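Metallo-beta-lactamase (Serratia marcescens, PDB 6K4X) hydrolyses beta-lactam antibiotics as a zinc-dependent beta-lactamase of subclass B3, and is held here in complex with the inhibitor 4-amino-2-sulfanylbenzoic acid. Local coordinates at residues 178-181 / 182-186; 111-114 / 115-119; 252-255 / 256-259; 195-198 / 199-202. All coordinates share one frame; numbering follows the deposited sequence. Where two conformers were deposited one is given.

Contact 1. Residues 178-181 / 182-186; sequences AVSA and DSYRF. With D0U (4-azanyl-2-sulfanyl-benzoic acid), chain E.
The ring of F186 is filled on both faces. A178 sets its methyl over one of them in a CH-pi contact, CB lying 4.2 Å from the centroid of the F186 ring, while CE2 of Y184 stands over the centre of the opposite face. Y184 in turn receives CG of F186 at its edge, in plane, so the two aromatic rings meet edge to face just past the turn. S180 CB reaches both rings obliquely, 3.7 Å from Y184 CD2. The turn itself, type I from A181 to Y184, is closed by Y184 N to A181 O at 3.2 Å. S180 OG, placed between its own backbone N and carbonyl carbon (chi1 75°), bonds to the same A181 O at 2.8 Å, and the two donors arrive from opposite faces of the carbonyl plane. V179 turns away from the turn to the inhibitor, where its CG2 lies 3.6 Å from N1 of D0U. The whole segment belongs to the loop between strand 166-173 and helix 190-205, with A178 and F186 packed against both helix 190-205 and helix 241-260.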
loop_
_atom_site.group_PDB
_atom_site.type_symbol
_atom_site.label_atom_id
_atom_site.label_comp_id
_atom_site.label_asym_id
_atom_site.label_seq_id
_atom_site.Cartn_x
_atom_site.Cartn_y
_atom_site.Cartn_z
ATOM N N ALA A 178 11.114 -9.655 -3.111
ATOM C CA ALA A 178 12.567 -9.728 -2.963
ATOM C C ALA A 178 13.200 -9.177 -4.240
ATOM O O ALA A 178 13.149 -9.792 -5.332
ATOM C CB ALA A 178 12.997 -11.154 -2.722
ATOM N N VAL A 179 13.704 -7.950 -4.148
ATOM C CA VAL A 179 14.357 -7.249 -5.279
ATOM C C VAL A 179 15.528 -6.481 -4.678
ATOM O O VAL A 179 15.490 -6.072 -3.537
ATOM C CB VAL A 179 13.359 -6.333 -6.010
ATOM C CG1 VAL A 179 12.658 -5.405 -5.045
ATOM C CG2 VAL A 179 13.932 -5.502 -7.152
ATOM N N SER A 180 16.610 -6.323 -5.430
ATOM C CA SER A 180 17.783 -5.703 -4.830
ATOM C C SER A 180 18.640 -5.012 -5.877
ATOM O O SER A 180 18.489 -5.214 -7.069
ATOM C CB SER A 180 18.611 -6.717 -4.104
ATOM O OG SER A 180 19.350 -7.535 -5.018
ATOM N N ALA A 181 19.603 -4.253 -5.363
ATOM C CA ALA A 181 20.737 -3.795 -6.154
ATOM C C ALA A 181 21.579 -5.004 -6.580
ATOM O O ALA A 181 21.558 -6.055 -5.954
ATOM C CB ALA A 181 21.584 -2.835 -5.343
ATOM N N ASP A 182 22.390 -4.806 -7.620
ATOM C CA ASP A 182 23.264 -5.842 -8.150
ATOM C C ASP A 182 24.250 -6.329 -7.079
ATOM O O ASP A 182 24.680 -7.488 -7.125
ATOM C CB ASP A 182 24.026 -5.333 -9.380
ATOM C CG ASP A 182 23.156 -5.262 -10.622
ATOM O OD1 ASP A 182 22.071 -5.866 -10.613
ATOM O OD2 ASP A 182 23.571 -4.605 -11.603
ATOM N N SER A 183 24.640 -5.464 -6.141
ATOM C CA SER A 183 25.665 -5.767 -5.142
ATOM C C SER A 183 25.122 -6.526 -3.928
ATOM O O SER A 183 25.880 -6.784 -3.004
ATOM C CB SER A 183 26.307 -4.470 -4.717
ATOM O OG SER A 183 25.302 -3.606 -4.202
ATOM N N TYR A 184 23.817 -6.834 -3.899
ATOM C CA TYR A 184 23.190 -7.391 -2.696
ATOM C C TYR A 184 22.889 -8.883 -2.843
ATOM O O TYR A 184 22.317 -9.311 -3.859
ATOM C CB TYR A 184 21.877 -6.670 -2.447
ATOM C CG TYR A 184 21.206 -6.965 -1.136
ATOM C CD1 TYR A 184 21.507 -6.211 -0.027
ATOM C CD2 TYR A 184 20.235 -7.941 -1.029
ATOM C CE1 TYR A 184 20.874 -6.432 1.181
ATOM C CE2 TYR A 184 19.571 -8.149 0.158
ATOM C CZ TYR A 184 19.892 -7.398 1.269
ATOM O OH TYR A 184 19.218 -7.623 2.449
ATOM N N ARG A 185 23.230 -9.649 -1.808
ATOM C CA ARG A 185 22.956 -11.073 -1.763
ATOM C C ARG A 185 21.972 -11.356 -0.630
ATOM O O ARG A 185 22.318 -11.216 0.561
ATOM C CB ARG A 185 24.280 -11.825 -1.590
ATOM C CG ARG A 185 24.137 -13.332 -1.652
ATOM C CD ARG A 185 25.476 -14.023 -1.776
ATOM N NE ARG A 185 25.332 -15.417 -2.190
ATOM C CZ ARG A 185 25.325 -16.474 -1.396
ATOM N NH1 ARG A 185 25.071 -17.656 -1.919
ATOM N NH2 ARG A 185 25.515 -16.351 -0.093
ATOM N N PHE A 186 20.767 -11.813 -0.976
ATOM C CA PHE A 186 19.774 -12.087 0.050
ATOM C C PHE A 186 20.281 -13.176 0.992
ATOM O O PHE A 186 19.993 -13.120 2.195
ATOM C CB PHE A 186 18.444 -12.534 -0.558
ATOM C CG PHE A 186 17.578 -11.376 -0.958
ATOM C CD1 PHE A 186 16.693 -10.812 -0.053
ATOM C CD2 PHE A 186 17.677 -10.818 -2.227
ATOM C CE1 PHE A 186 15.946 -9.695 -0.393
ATOM C CE2 PHE A 186 16.889 -9.734 -2.578
ATOM C CZ PHE A 186 16.030 -9.169 -1.660
HETATM O O2 D0U E . 6.798 -2.487 -4.770
HETATM C C7 D0U E . 7.423 -3.408 -5.339
HETATM O O1 D0U E . 7.053 -4.616 -5.263
HETATM C C3 D0U E . 8.657 -3.132 -6.123
HETATM C C2 D0U E . 9.132 -4.203 -6.928
HETATM C C4 D0U E . 9.336 -1.901 -6.113
HETATM S S1 D0U E . 8.908 -0.446 -5.330
HETATM C C5 D0U E . 10.509 -1.812 -6.896
HETATM C C6 D0U E . 10.989 -2.868 -7.674
HETATM N N1 D0U E . 12.126 -2.726 -8.459
HETATM C C1 D0U E . 10.283 -4.038 -7.698
#

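Contact 2. Residues 111-114 / 115-119; sequences DPQF and GSLSN. With D0U (4-azanyl-2-sulfanyl-benzoic acid), chain E.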
loop_
_atom_site.group_PDB
_atom_site.type_symbol
_atom_site.label_atom_id
_atom_site.label_comp_id
_atom_site.label_asym_id
_atom_site.label_seq_id
_atom_site.Cartn_x
_atom_site.Cartn_y
_atom_site.Cartn_z
ATOM N N ASP A 111 18.050 -1.392 3.202
ATOM C CA ASP A 111 17.107 -1.728 2.125
ATOM C C ASP A 111 17.848 -2.543 1.079
ATOM O O ASP A 111 18.896 -2.116 0.609
ATOM C CB ASP A 111 16.533 -0.445 1.542
ATOM C CG ASP A 111 15.371 -0.656 0.589
ATOM O OD1 ASP A 111 15.498 -1.460 -0.349
ATOM O OD2 ASP A 111 14.347 0.015 0.801
ATOM N N PRO A 112 17.356 -3.734 0.680
ATOM C CA PRO A 112 18.042 -4.508 -0.353
ATOM C C PRO A 112 18.302 -3.728 -1.647
ATOM O O PRO A 112 19.272 -4.021 -2.337
ATOM C CB PRO A 112 17.084 -5.672 -0.610
ATOM C CG PRO A 112 16.382 -5.862 0.727
ATOM C CD PRO A 112 16.205 -4.454 1.248
ATOM N N GLN A 113 17.450 -2.750 -1.980
ATOM C CA GLN A 113 17.647 -1.944 -3.172
ATOM C C GLN A 113 18.602 -0.769 -2.962
ATOM O O GLN A 113 18.865 -0.031 -3.920
ATOM C CB GLN A 113 16.303 -1.454 -3.704
ATOM C CG GLN A 113 15.446 -2.559 -4.283
ATOM C CD GLN A 113 14.166 -1.993 -4.842
ATOM O OE1 GLN A 113 14.141 -1.460 -5.952
ATOM N NE2 GLN A 113 13.090 -2.026 -4.075
ATOM N N PHE A 114 19.123 -0.558 -1.759
ATOM C CA PHE A 114 20.014 0.563 -1.519
ATOM C C PHE A 114 21.184 0.529 -2.506
ATOM O O PHE A 114 21.856 -0.506 -2.692
ATOM C CB PHE A 114 20.564 0.516 -0.096
ATOM C CG PHE A 114 21.413 1.701 0.270
ATOM C CD1 PHE A 114 20.823 2.886 0.687
ATOM C CD2 PHE A 114 22.792 1.627 0.211
ATOM C CE1 PHE A 114 21.606 3.973 1.053
ATOM C CE2 PHE A 114 23.565 2.730 0.544
ATOM C CZ PHE A 114 22.975 3.896 0.972
ATOM N N GLY A 115 21.413 1.681 -3.133
ATOM C CA GLY A 115 22.374 1.826 -4.230
ATOM C C GLY A 115 21.668 2.069 -5.546
ATOM O O GLY A 115 22.281 2.573 -6.509
ATOM N N SER A 116 20.381 1.714 -5.608
ATOM C CA SER A 116 19.635 1.736 -6.853
ATOM C C SER A 116 18.318 2.507 -6.708
ATOM O O SER A 116 17.564 2.617 -7.668
ATOM C CB SER A 116 19.393 0.338 -7.374
ATOM O OG SER A 116 18.425 -0.343 -6.587
ATOM N N LEU A 117 18.050 3.086 -5.535
ATOM C CA LEU A 117 16.772 3.761 -5.294
ATOM C C LEU A 117 16.890 5.251 -5.606
ATOM O O LEU A 117 17.949 5.847 -5.389
ATOM C CB LEU A 117 16.329 3.574 -3.840
ATOM C CG LEU A 117 15.961 2.145 -3.463
ATOM C CD1 LEU A 117 15.981 1.959 -1.950
ATOM C CD2 LEU A 117 14.605 1.776 -4.048
ATOM N N SER A 118 15.777 5.840 -6.043
ATOM C CA SER A 118 15.711 7.273 -6.237
ATOM C C SER A 118 15.053 7.908 -5.015
ATOM O O SER A 118 14.047 7.420 -4.501
ATOM C CB SER A 118 14.962 7.622 -7.490
ATOM O OG SER A 118 15.608 7.070 -8.632
ATOM N N ASN A 119 15.598 9.026 -4.565
ATOM C CA ASN A 119 15.034 9.766 -3.458
ATOM C C ASN A 119 13.697 10.383 -3.850
ATOM O O ASN A 119 13.375 10.510 -5.030
ATOM C CB ASN A 119 15.970 10.871 -2.987
ATOM C CG ASN A 119 17.305 10.347 -2.506
ATOM O OD1 ASN A 119 17.483 9.168 -2.209
ATOM N ND2 ASN A 119 18.249 11.257 -2.367
HETATM O O2 D0U E . 6.798 -2.487 -4.770
HETATM C C7 D0U E . 7.423 -3.408 -5.339
HETATM O O1 D0U E . 7.053 -4.616 -5.263
HETATM C C3 D0U E . 8.657 -3.132 -6.123
HETATM C C2 D0U E . 9.132 -4.203 -6.928
HETATM C C4 D0U E . 9.336 -1.901 -6.113
HETATM S S1 D0U E . 8.908 -0.446 -5.330
HETATM C C5 D0U E . 10.509 -1.812 -6.896
HETATM C C6 D0U E . 10.989 -2.868 -7.674
HETATM N N1 D0U E . 12.126 -2.726 -8.459
HETATM C C1 D0U E . 10.283 -4.038 -7.698
HETATM O O HOH W 1 16.164 -1.378 -7.650
#
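Q113 and L117 form the tight part of this local contact, their side chains crossing at about a right angle. CB of Q113 lies 3.6 Å from L117 CG, and the amide of Q113 runs on past L117 CD2. The other methyl of L117, CD1, sits 3.7 Å from D111 CG and so packs against the carboxylate of an Asx turn: D111 OD1 accepts from Q113 N at 2.9 Å through its anti lone pair. OD2, the second oxygen of D111, accepts from NE2 of the zinc ligand H74. One carboxylate thus ties the loop to the first metal shell, and would probably polarise that imidazole.

The looser side is exposed, at G115 and S116, and the serine there adopts two conformers. Its fixed element is the turn-closing bond from S116 N to Q113 O at 2.9 Å, which lies in the carbonyl plane. In one of the two conformers S116 OG adds a second bond to Q113 O, and a water then links that hydroxyl to the side-chain amide by donating to Q113 OE1 at 2.6 Å. That amide oxygen lies 3.5 Å from N1 of D0U. Two overlapping beta turns, type I from D111 to F114 and type II from Q113 to S116, here bring Q113 to the edge of the inhibitor pocket beside the dizinc site of a metallo-beta-lactamase.

Contact 3. Residues 252-255 / 256-259; sequences RLET and RLAS. With SO4 (sulfate ion), chain G.
Two leucines one helical turn apart meet through different first torsions: L253 carries CG anti to its backbone N (chi1 176°), whereas L257 has CG anti to the carbonyl carbon (chi1 -69°). The former swings CD1 forward along the helix and the latter leans back, which brings L253 CD1 to 3.9 Å from L257 CG. Beneath this pair L257 N bonds to L253 O at 2.8 Å, one of four successive i to i+4 backbone bonds that identify the segment as regular alpha helix.

On another side of the helix, S259 N donates to T255 O at 3.0 Å. In one of its two conformers S259 OG adds a second bond to that oxygen, from the opposite face of the carbonyl plane, the serine hydroxyl folding back onto its own helix.

R252 stretches its chain from CG to NE and presents the edge of its guanidinium to a sulfate, probably from the crystallisation liquor; NH1 bonds to O2 of that ion at 2.9 Å, with O2 near the guanidinium plane. R256 instead bends at chi2 (58°), and its guanidinium is held by E260 through a salt bridge and by S180 through a hydrogen bond. On helix 241-260, L253 and L257 face helix 190-205, E254 makes a salt bridge to R197 there, and the two arginines lie against the loop between strand 166-173 and that helix.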
loop_
_atom_site.group_PDB
_atom_site.type_symbol
_atom_site.label_atom_id
_atom_site.label_comp_id
_atom_site.label_asym_id
_atom_site.label_seq_id
_atom_site.Cartn_x
_atom_site.Cartn_y
_atom_site.Cartn_z
ATOM N N ARG A 252 8.964 -15.723 -5.552
ATOM C CA ARG A 252 9.990 -14.800 -6.000
ATOM C C ARG A 252 11.229 -14.936 -5.102
ATOM O O ARG A 252 12.358 -14.931 -5.608
ATOM C CB ARG A 252 9.447 -13.373 -5.978
ATOM C CG ARG A 252 10.417 -12.331 -6.505
ATOM C CD ARG A 252 9.725 -10.991 -6.689
ATOM N NE ARG A 252 10.631 -10.020 -7.281
ATOM C CZ ARG A 252 10.282 -8.963 -7.979
ATOM N NH1 ARG A 252 9.010 -8.711 -8.209
ATOM N NH2 ARG A 252 11.221 -8.130 -8.379
ATOM N N LEU A 253 11.031 -15.059 -3.795
ATOM C CA LEU A 253 12.179 -15.240 -2.917
ATOM C C LEU A 253 12.856 -16.590 -3.159
ATOM O O LEU A 253 14.087 -16.645 -3.215
ATOM C CB LEU A 253 11.765 -15.108 -1.455
ATOM C CG LEU A 253 12.893 -15.377 -0.449
ATOM C CD1 LEU A 253 14.029 -14.381 -0.594
ATOM C CD2 LEU A 253 12.338 -15.325 0.970
ATOM N N GLU A 254 12.085 -17.662 -3.325
ATOM C CA GLU A 254 12.713 -18.956 -3.518
ATOM C C GLU A 254 13.487 -18.993 -4.831
ATOM O O GLU A 254 14.587 -19.541 -4.901
ATOM C CB GLU A 254 11.691 -20.084 -3.438
ATOM C CG GLU A 254 11.203 -20.311 -2.006
ATOM C CD GLU A 254 12.296 -20.538 -0.951
ATOM O OE1 GLU A 254 13.391 -21.079 -1.289
ATOM O OE2 GLU A 254 12.111 -20.168 0.220
ATOM N N THR A 255 12.928 -18.396 -5.874
ATOM C CA THR A 255 13.643 -18.313 -7.140
ATOM C C THR A 255 14.958 -17.553 -6.947
ATOM O O THR A 255 16.012 -17.920 -7.486
ATOM C CB THR A 255 12.767 -17.657 -8.219
ATOM O OG1 THR A 255 11.665 -18.512 -8.539
ATOM C CG2 THR A 255 13.522 -17.426 -9.509
ATOM N N ARG A 256 14.901 -16.441 -6.222
ATOM C CA ARG A 256 16.091 -15.604 -5.976
ATOM C C ARG A 256 17.152 -16.372 -5.186
ATOM O O ARG A 256 18.328 -16.395 -5.579
ATOM C CB ARG A 256 15.681 -14.331 -5.250
ATOM C CG ARG A 256 16.854 -13.446 -4.841
ATOM C CD ARG A 256 17.726 -13.014 -6.023
ATOM N NE ARG A 256 18.865 -12.221 -5.565
ATOM C CZ ARG A 256 18.941 -10.897 -5.558
ATOM N NH1 ARG A 256 17.926 -10.156 -5.977
ATOM N NH2 ARG A 256 20.034 -10.322 -5.093
ATOM N N LEU A 257 16.757 -17.043 -4.108
ATOM C CA LEU A 257 17.738 -17.739 -3.277
ATOM C C LEU A 257 18.391 -18.842 -4.124
ATOM O O LEU A 257 19.599 -19.095 -4.023
ATOM C CB LEU A 257 17.095 -18.326 -2.016
ATOM C CG LEU A 257 16.631 -17.291 -0.998
ATOM C CD1 LEU A 257 15.908 -17.960 0.158
ATOM C CD2 LEU A 257 17.761 -16.424 -0.489
ATOM N N ALA A 258 17.605 -19.535 -4.947
ATOM C CA ALA A 258 18.182 -20.579 -5.835
ATOM C C ALA A 258 19.212 -19.951 -6.778
ATOM O O ALA A 258 20.277 -20.550 -7.025
ATOM C CB ALA A 258 17.084 -21.290 -6.586
ATOM N N SER A 259 18.926 -18.774 -7.309
ATOM C CA SER A 259 19.792 -18.085 -8.281
ATOM C C SER A 259 21.121 -17.678 -7.630
ATOM O O SER A 259 22.100 -17.454 -8.322
ATOM C CB SER A 259 19.106 -16.869 -8.884
ATOM O OG SER A 259 17.846 -17.188 -9.470
HETATM S S SO4 G . 6.296 -11.018 -8.877
HETATM O O1 SO4 G . 6.951 -12.292 -8.672
HETATM O O2 SO4 G . 6.468 -10.095 -7.748
HETATM O O3 SO4 G . 6.891 -10.398 -10.096
HETATM O O4 SO4 G . 4.866 -11.222 -9.133
#

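Contact 4. Residues 195-198 / 199-202; sequences SLRG and SFEA
F200 lies back over the backbone of L196, one turn earlier on helix 190-205, the crossing helix of a beta-alpha-beta unit that joins strand 166-173 to the parallel strand 210-213. The F200 side chain can be followed outward. Its CB rests on the backbone, 3.8 Å from R197 O. With CG anti to the carbonyl carbon (chi1 -49°), the ring folds back along the helix. CG and CD1 then lie close to L196 O, CD2 approaches both that oxygen and R197 CA, and CE1 and CE2 pass over the L196 carbonyl group. CZ, at the far end, reaches L196 CB at 3.8 Å, the apolar part of the contact. The phenyl ring therefore covers the backbone with one face, and L196 O lies over the ring centre.

That same oxygen also accepts the helical bond from F200 N, at 2.9 Å. F200 thus meets one carbonyl oxygen twice, as a donor through its backbone and as a close neighbour through its ring. Beyond the segments, L196 and F200 both touch L253 of helix 241-260, so this buried side is an interface between two helices. R197, on the exposed side, sends its guanidinium to E254 in a salt bridge.

S199 turns toward the loops instead, and its OG is hydrogen-bonded to P148 O. Its backbone stays in the regular helical pattern: S199 N donates to S195 O at 2.9 Å, with an N-H...O angle of 149°.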
loop_
_atom_site.group_PDB
_atom_site.type_symbol
_atom_site.label_atom_id
_atom_site.label_comp_id
_atom_site.label_asym_id
_atom_site.label_seq_id
_atom_site.Cartn_x
_atom_site.Cartn_y
_atom_site.Cartn_z
ATOM N N SER A 195 12.273 -11.890 7.668
ATOM C CA SER A 195 11.175 -10.915 7.660
ATOM C C SER A 195 10.214 -11.192 6.505
ATOM O O SER A 195 8.993 -11.220 6.700
ATOM C CB SER A 195 11.709 -9.527 7.560
ATOM O OG SER A 195 12.270 -9.104 8.783
ATOM N N LEU A 196 10.771 -11.427 5.330
ATOM C CA LEU A 196 9.946 -11.742 4.171
ATOM C C LEU A 196 9.099 -12.982 4.471
ATOM O O LEU A 196 7.894 -13.025 4.207
ATOM C CB LEU A 196 10.828 -12.006 2.948
ATOM C CG LEU A 196 11.326 -10.763 2.202
ATOM C CD1 LEU A 196 12.398 -11.153 1.215
ATOM C CD2 LEU A 196 10.197 -10.007 1.517
ATOM N N ARG A 197 9.733 -14.030 5.014
ATOM C CA ARG A 197 9.009 -15.280 5.252
ATOM C C ARG A 197 7.914 -15.079 6.287
ATOM O O ARG A 197 6.808 -15.626 6.128
ATOM C CB ARG A 197 9.970 -16.394 5.651
ATOM C CG ARG A 197 10.793 -16.865 4.469
ATOM C CD ARG A 197 11.825 -17.882 4.883
ATOM N NE ARG A 197 12.445 -18.443 3.701
ATOM C CZ ARG A 197 13.573 -19.149 3.681
ATOM N NH1 ARG A 197 13.987 -19.672 2.533
ATOM N NH2 ARG A 197 14.267 -19.323 4.793
ATOM N N GLY A 198 8.188 -14.318 7.342
ATOM C CA GLY A 198 7.145 -14.018 8.309
ATOM C C GLY A 198 5.990 -13.250 7.673
ATOM O O GLY A 198 4.828 -13.442 8.028
ATOM N N SER A 199 6.301 -12.365 6.724
ATOM C CA SER A 199 5.281 -11.584 6.046
ATOM C C SER A 199 4.414 -12.446 5.123
ATOM O O SER A 199 3.204 -12.241 5.081
ATOM C CB SER A 199 5.900 -10.426 5.330
ATOM O OG SER A 199 6.440 -9.547 6.280
ATOM N N PHE A 200 5.013 -13.379 4.396
ATOM C CA PHE A 200 4.195 -14.271 3.603
ATOM C C PHE A 200 3.192 -15.005 4.502
ATOM O O PHE A 200 2.010 -15.138 4.143
ATOM C CB PHE A 200 5.021 -15.312 2.845
ATOM C CG PHE A 200 6.201 -14.808 2.053
ATOM C CD1 PHE A 200 6.216 -13.582 1.401
ATOM C CD2 PHE A 200 7.338 -15.590 1.982
ATOM C CE1 PHE A 200 7.338 -13.152 0.708
ATOM C CE2 PHE A 200 8.456 -15.164 1.284
ATOM C CZ PHE A 200 8.459 -13.949 0.655
ATOM N N GLU A 201 3.660 -15.470 5.657
ATOM C CA GLU A 201 2.801 -16.208 6.584
ATOM C C GLU A 201 1.692 -15.294 7.117
ATOM O O GLU A 201 0.520 -15.705 7.189
ATOM C CB GLU A 201 3.632 -16.790 7.721
ATOM C CG GLU A 201 4.523 -17.939 7.289
ATOM C CD GLU A 201 5.000 -18.809 8.438
ATOM O OE1 GLU A 201 5.652 -19.839 8.174
ATOM O OE2 GLU A 201 4.718 -18.454 9.595
ATOM N N ALA A 202 2.035 -14.062 7.482
ATOM C CA ALA A 202 1.022 -13.169 8.019
ATOM C C ALA A 202 -0.039 -12.875 6.953
ATOM O O ALA A 202 -1.249 -12.857 7.229
ATOM C CB ALA A 202 1.651 -11.901 8.525
#

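In the fold
Along the chain the order is contact 2, contact 1, contact 4, contact 3. Contacts 1 and 2 are loop turns with centres about 10 Å apart; both touch D0U and they are joined by a probable hydrogen bond from A181 N to P112 O. Contacts 3 and 4, about 15 Å apart between centres, lie on helices 241-260 and 190-205, which they connect through leucine packing and a salt bridge. Contact 1 touches all three others, whereas the nearest atoms of contact 2 stay about 7 Å from either helical contact. Contact 1 therefore links the loop of contact 2, at the inhibitor, to helices 190-205 and 241-260.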